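Local structure of serine proteinase inhibitor 1 (Myxoma virus, 6BJ5) at residues Lys14-Leu19 with Gly32-Gly37. The protein inhibits serine endopeptidases as a poxviral serpin important in virulence, this chain being its C-terminal part, including the predicted reactive bond. Residues are numbered along the deposited sequence; the frame is centred on the assembly and turned at random.
Sequences KPFMFL and GTITKG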
loop_
_atom_site.group_PDB
_atom_site.type_symbol
_atom_site.label_atom_id
_atom_site.label_comp_id
_atom_site.label_asym_id
_atom_site.label_seq_id
_atom_site.Cartn_x
_atom_site.Cartn_y
_atom_site.Cartn_z
ATOM N N LYS B 14 -3.382 -9.485 -19.877
ATOM C CA LYS B 14 -1.941 -9.631 -19.777
ATOM C C LYS B 14 -1.516 -8.893 -18.509
ATOM O O LYS B 14 -2.325 -8.134 -17.955
ATOM C CB LYS B 14 -1.254 -9.085 -21.038
ATOM C CG LYS B 14 -1.781 -7.745 -21.556
ATOM C CD LYS B 14 -0.938 -7.249 -22.741
ATOM C CE LYS B 14 -1.475 -5.954 -23.366
ATOM N NZ LYS B 14 -2.837 -6.139 -23.954
ATOM N N PRO B 15 -0.292 -9.082 -18.013
ATOM C CA PRO B 15 0.117 -8.394 -16.778
ATOM C C PRO B 15 -0.159 -6.902 -16.821
ATOM O O PRO B 15 0.101 -6.224 -17.820
ATOM C CB PRO B 15 1.619 -8.687 -16.689
ATOM C CG PRO B 15 1.769 -9.992 -17.331
ATOM C CD PRO B 15 0.749 -10.019 -18.470
ATOM N N PHE B 16 -0.723 -6.394 -15.732
ATOM C CA PHE B 16 -1.140 -5.004 -15.678
ATOM C C PHE B 16 -0.881 -4.442 -14.287
ATOM O O PHE B 16 -0.429 -5.143 -13.379
ATOM C CB PHE B 16 -2.606 -4.856 -16.082
ATOM C CG PHE B 16 -3.570 -5.529 -15.149
ATOM C CD1 PHE B 16 -4.089 -4.850 -14.059
ATOM C CD2 PHE B 16 -3.989 -6.833 -15.385
ATOM C CE1 PHE B 16 -5.006 -5.458 -13.220
ATOM C CE2 PHE B 16 -4.895 -7.446 -14.540
ATOM C CZ PHE B 16 -5.410 -6.757 -13.452
ATOM N N MET B 17 -1.113 -3.142 -14.152
ATOM C CA MET B 17 -0.884 -2.418 -12.911
ATOM C C MET B 17 -2.157 -1.682 -12.515
ATOM O O MET B 17 -2.877 -1.166 -13.377
ATOM C CB MET B 17 0.288 -1.421 -13.062
ATOM C CG MET B 17 0.484 -0.532 -11.845
ATOM S SD MET B 17 1.859 0.621 -11.977
ATOM C CE MET B 17 3.243 -0.444 -11.637
ATOM N N PHE B 18 -2.442 -1.632 -11.213
ATOM C CA PHE B 18 -3.525 -0.785 -10.748
ATOM C C PHE B 18 -3.027 0.091 -9.604
ATOM O O PHE B 18 -2.108 -0.271 -8.863
ATOM C CB PHE B 18 -4.765 -1.593 -10.331
ATOM C CG PHE B 18 -4.533 -2.452 -9.139
ATOM C CD1 PHE B 18 -4.735 -1.953 -7.869
ATOM C CD2 PHE B 18 -4.077 -3.743 -9.287
ATOM C CE1 PHE B 18 -4.485 -2.716 -6.782
ATOM C CE2 PHE B 18 -3.833 -4.503 -8.196
ATOM C CZ PHE B 18 -4.030 -3.993 -6.937
ATOM N N LEU B 19 -3.665 1.249 -9.473
ATOM C CA LEU B 19 -3.344 2.250 -8.469
ATOM C C LEU B 19 -4.682 2.710 -7.929
ATOM O O LEU B 19 -5.552 3.115 -8.706
ATOM C CB LEU B 19 -2.596 3.424 -9.098
ATOM C CG LEU B 19 -1.313 3.045 -9.833
ATOM C CD1 LEU B 19 -1.360 3.660 -11.203
ATOM C CD2 LEU B 19 -0.154 3.598 -9.108
ATOM N N GLY B 32 -0.813 -2.248 -7.022
ATOM C CA GLY B 32 -0.409 -3.621 -7.226
ATOM C C GLY B 32 -0.157 -3.924 -8.681
ATOM O O GLY B 32 -0.630 -3.217 -9.577
ATOM N N THR B 33 0.590 -5.004 -8.904
ATOM C CA THR B 33 0.748 -5.582 -10.231
ATOM C C THR B 33 0.186 -6.989 -10.214
ATOM O O THR B 33 0.324 -7.717 -9.223
ATOM C CB THR B 33 2.191 -5.651 -10.688
ATOM O OG1 THR B 33 2.977 -6.252 -9.659
ATOM C CG2 THR B 33 2.691 -4.261 -10.986
ATOM N N ILE B 34 -0.452 -7.354 -11.318
ATOM C CA ILE B 34 -1.067 -8.660 -11.513
ATOM C C ILE B 34 -0.458 -9.296 -12.759
ATOM O O ILE B 34 -0.750 -8.869 -13.882
ATOM C CB ILE B 34 -2.582 -8.514 -11.621
ATOM C CG1 ILE B 34 -3.093 -8.116 -10.256
ATOM C CG2 ILE B 34 -3.240 -9.771 -12.087
ATOM C CD1 ILE B 34 -4.485 -7.741 -10.310
ATOM N N THR B 35 0.380 -10.322 -12.566
ATOM C CA THR B 35 1.078 -10.984 -13.660
ATOM C C THR B 35 0.588 -12.402 -13.930
ATOM O O THR B 35 1.053 -13.027 -14.889
ATOM C CB THR B 35 2.589 -11.064 -13.366
ATOM O OG1 THR B 35 2.802 -11.918 -12.238
ATOM C CG2 THR B 35 3.197 -9.706 -13.071
ATOM N N LYS B 36 -0.355 -12.921 -13.151
ATOM C CA LYS B 36 -0.667 -14.340 -13.254
ATOM C C LYS B 36 -2.039 -14.615 -12.674
ATOM O O LYS B 36 -2.581 -13.820 -11.895
ATOM C CB LYS B 36 0.359 -15.207 -12.519
ATOM C CG LYS B 36 0.331 -14.989 -11.018
ATOM C CD LYS B 36 1.276 -15.897 -10.228
ATOM C CE LYS B 36 0.861 -17.356 -10.385
ATOM N NZ LYS B 36 1.878 -18.309 -9.863
ATOM N N GLY B 37 -2.597 -15.750 -13.094
ATOM C CA GLY B 37 -3.781 -16.328 -12.493
ATOM C C GLY B 37 -3.437 -17.480 -11.573
ATOM O O GLY B 37 -2.287 -17.659 -11.159
#
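Phe16 and Phe18 pair with Ile34 and Gly32 at the open end of the antiparallel beta hairpin of strands 16-22 and 27-34, in the C-terminal part of the serpin fold; the short strand axes run at 153°. Two hydrogen-bonded pairs flank the non-hydrogen-bonded pair Met17-Thr33: Phe16 N reaches Ile34 O at 3.1 Å and Ile34 N returns to Phe16 O, while Phe18 N meets Gly32 O at 2.9 Å, nearly straight (169° at the hydrogen), and Gly32 N returns to Phe18 O. Chi1 of 66° swings Phe18 CG over its own backbone. The ring covers Gly32, whose CA lies 4.0 Å from the Phe18 centroid, a CH-pi contact. The Phe16 ring likewise takes Ile34 CB over one face, toward the rim, at 4.0 Å from its centroid. Ile34 CD1 touches Phe16 CZ and also approaches Phe18 CE2, at 3.9 Å, joining both rings. On the other face, Met17 CE meets Thr33 CG2 at 3.9 Å. Phe251 of the partner serpin chain packs against Phe18 and Ile34, and a strand of that chain extends the sheet. Because Gly32 has no side chain, the Phe18 ring can lie directly on its backbone, within a buried apolar face shared with Phe16 and Ile34.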